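Local coordinates for holo-[acyl-carrier-protein] synthase (Thermotoga maritima, PDB 5XUM) that belongs to the 4'-phosphopantetheinyl transferase superfamily and ends in a C-terminal portion built of an antiparallel sheet with helices packed on it, at residues S121-R126 and E135-E140. Residues are numbered along the deposited sequence; the frame is centred on the assembly and turned at random.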
loop_
_atom_site.group_PDB
_atom_site.type_symbol
_atom_site.label_atom_id
_atom_site.label_comp_id
_atom_site.label_asym_id
_atom_site.label_seq_id
_atom_site.Cartn_x
_atom_site.Cartn_y
_atom_site.Cartn_z
ATOM N N SER A 121 -2.966 16.680 -32.995
ATOM C CA SER A 121 -4.321 17.215 -33.121
ATOM C C SER A 121 -5.393 16.170 -32.799
ATOM O O SER A 121 -6.376 16.479 -32.124
ATOM C CB SER A 121 -4.538 17.790 -34.524
ATOM O OG SER A 121 -5.809 18.403 -34.630
ATOM N N PHE A 122 -5.192 14.944 -33.283
ATOM C CA PHE A 122 -6.086 13.819 -32.996
ATOM C C PHE A 122 -6.226 13.581 -31.492
ATOM O O PHE A 122 -7.331 13.356 -30.993
ATOM C CB PHE A 122 -5.574 12.547 -33.688
ATOM C CG PHE A 122 -6.361 11.302 -33.356
ATOM C CD1 PHE A 122 -7.418 10.893 -34.163
ATOM C CD2 PHE A 122 -6.033 10.527 -32.244
ATOM C CE1 PHE A 122 -8.138 9.745 -33.865
ATOM C CE2 PHE A 122 -6.751 9.377 -31.939
ATOM C CZ PHE A 122 -7.806 8.987 -32.750
ATOM N N LEU A 123 -5.099 13.634 -30.783
ATOM C CA LEU A 123 -5.061 13.334 -29.353
ATOM C C LEU A 123 -5.646 14.449 -28.491
ATOM O O LEU A 123 -6.339 14.169 -27.513
ATOM C CB LEU A 123 -3.632 13.003 -28.903
ATOM C CG LEU A 123 -2.940 11.788 -29.536
ATOM C CD1 LEU A 123 -1.472 11.746 -29.131
ATOM C CD2 LEU A 123 -3.632 10.477 -29.186
ATOM N N ARG A 124 -5.376 15.702 -28.862
ATOM C CA ARG A 124 -5.844 16.866 -28.096
ATOM C C ARG A 124 -7.359 17.066 -28.147
ATOM O O ARG A 124 -7.938 17.667 -27.241
ATOM C CB ARG A 124 -5.123 18.143 -28.536
ATOM C CG ARG A 124 -3.662 18.195 -28.123
ATOM C CD ARG A 124 -3.075 19.591 -28.263
ATOM N NE ARG A 124 -1.618 19.578 -28.133
ATOM C CZ ARG A 124 -0.955 19.657 -26.980
ATOM N NH1 ARG A 124 0.371 19.634 -26.979
ATOM N NH2 ARG A 124 -1.608 19.756 -25.828
ATOM N N LYS A 125 -7.988 16.564 -29.210
ATOM C CA LYS A 125 -9.445 16.583 -29.343
ATOM C C LYS A 125 -10.100 15.640 -28.338
ATOM O O LYS A 125 -11.199 15.907 -27.849
ATOM C CB LYS A 125 -9.868 16.160 -30.752
ATOM C CG LYS A 125 -9.562 17.154 -31.858
ATOM C CD LYS A 125 -9.853 16.527 -33.211
ATOM C CE LYS A 125 -9.176 17.286 -34.339
ATOM N NZ LYS A 125 -9.433 16.646 -35.657
ATOM N N ARG A 126 -9.412 14.541 -28.040
ATOM C CA ARG A 126 -9.980 13.457 -27.243
ATOM C C ARG A 126 -9.449 13.407 -25.811
ATOM O O ARG A 126 -10.197 13.092 -24.883
ATOM C CB ARG A 126 -9.750 12.117 -27.949
ATOM C CG ARG A 126 -10.515 11.977 -29.257
ATOM C CD ARG A 126 -9.885 10.945 -30.177
ATOM N NE ARG A 126 -10.653 10.774 -31.413
ATOM C CZ ARG A 126 -10.561 11.564 -32.482
ATOM N NH1 ARG A 126 -11.305 11.314 -33.552
ATOM N NH2 ARG A 126 -9.730 12.601 -32.492
ATOM N N GLU A 135 9.448 8.575 -26.347
ATOM C CA GLU A 135 8.523 7.445 -26.475
ATOM C C GLU A 135 7.184 7.847 -27.099
ATOM O O GLU A 135 6.549 7.041 -27.783
ATOM C CB GLU A 135 8.286 6.770 -25.118
ATOM C CG GLU A 135 9.497 6.048 -24.541
ATOM C CD GLU A 135 10.311 6.911 -23.592
ATOM O OE1 GLU A 135 10.781 7.993 -24.007
ATOM O OE2 GLU A 135 10.489 6.498 -22.426
ATOM N N GLY A 136 6.761 9.087 -26.855
ATOM C CA GLY A 136 5.519 9.613 -27.425
ATOM C C GLY A 136 4.867 10.700 -26.590
ATOM O O GLY A 136 5.540 11.412 -25.840
ATOM N N TRP A 137 3.548 10.828 -26.731
ATOM C CA TRP A 137 2.766 11.798 -25.967
ATOM C C TRP A 137 2.263 11.200 -24.683
ATOM O O TRP A 137 1.743 10.079 -24.674
ATOM C CB TRP A 137 1.586 12.298 -26.792
ATOM C CG TRP A 137 1.982 13.053 -28.038
ATOM C CD1 TRP A 137 2.067 12.562 -29.340
ATOM C CD2 TRP A 137 2.360 14.469 -28.141
ATOM N NE1 TRP A 137 2.460 13.547 -30.211
ATOM C CE2 TRP A 137 2.653 14.715 -29.559
ATOM C CE3 TRP A 137 2.482 15.519 -27.235
ATOM C CZ2 TRP A 137 3.047 15.961 -30.023
ATOM C CZ3 TRP A 137 2.880 16.774 -27.717
ATOM C CH2 TRP A 137 3.156 16.986 -29.077
ATOM N N GLU A 138 2.415 11.940 -23.587
ATOM C CA GLU A 138 1.842 11.540 -22.305
ATOM C C GLU A 138 0.443 12.129 -22.174
ATOM O O GLU A 138 0.259 13.344 -22.275
ATOM C CB GLU A 138 2.726 11.980 -21.129
ATOM C CG GLU A 138 2.294 11.395 -19.787
ATOM C CD GLU A 138 3.043 11.970 -18.594
ATOM O OE1 GLU A 138 2.652 11.655 -17.450
ATOM O OE2 GLU A 138 4.018 12.732 -18.785
ATOM N N ILE A 139 -0.540 11.258 -21.965
ATOM C CA ILE A 139 -1.935 11.678 -21.835
ATOM C C ILE A 139 -2.525 11.251 -20.492
ATOM O O ILE A 139 -2.031 10.316 -19.853
ATOM C CB ILE A 139 -2.820 11.135 -22.989
ATOM C CG1 ILE A 139 -2.838 9.597 -22.999
ATOM C CG2 ILE A 139 -2.364 11.698 -24.335
ATOM C CD1 ILE A 139 -3.998 8.990 -23.761
ATOM N N GLU A 140 -3.566 11.957 -20.062
ATOM C CA GLU A 140 -4.393 11.503 -18.955
ATOM C C GLU A 140 -5.697 10.950 -19.514
ATOM O O GLU A 140 -6.388 11.622 -20.281
ATOM C CB GLU A 140 -4.652 12.633 -17.946
ATOM C CG GLU A 140 -5.792 12.384 -16.953
ATOM C CD GLU A 140 -5.623 11.132 -16.092
ATOM O OE1 GLU A 140 -4.524 10.542 -16.055
ATOM O OE2 GLU A 140 -6.610 10.730 -15.440
#
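A small, mostly apolar helix-on-sheet contact sets Leu123 and Arg124 of helix 120-126 against Trp137 of strand 137-140, about 23 Å (centre to centre) from the middle of the chain. Leu123 does the apolar part: its CD1 methyl approaches CD1 of Trp137 obliquely at 3.6 Å, and lies 3.9 Å from CB of the same tryptophan, so the methyl meets the root of the indole. With Leu123 CG anti to its carbonyl carbon (chi1 -61°), the branch is carried off the helix to the sheet, where it also touches Val116 of strand 114-117. Arg124 reaches the far end of the indole. Its chain runs extended from CG to NE and crosses the tryptophan side chain at about a right angle, bringing NH1 to 3.9 Å from Trp137 CZ3. Guanidinium and indole planes stand 76° apart, so the two groups are not stacked; the charge is met by a salt bridge from NE to Glu120, and it is Arg132 that makes a cation-pi contact with the indole. The helix packs on a four-stranded antiparallel sheet, ordered 128-132, 137-140, 114-117, 158-162; after the helix the chain runs into strand 128-132, outermost within this chain, and turns back as 137-140. Ile139, two residues along the strand, starts its side chain toward the helix, but its CG2 stays 4.9 Å from Leu123 CD1; it touches Phe127, Ile114 and Val116. Behind the contact, Arg126 NH2 donates to Phe122 O at 2.9 Å, in the carbonyl plane, while Phe122 CE1 sits 3.3 Å above the centre of the Arg126 guanidinium.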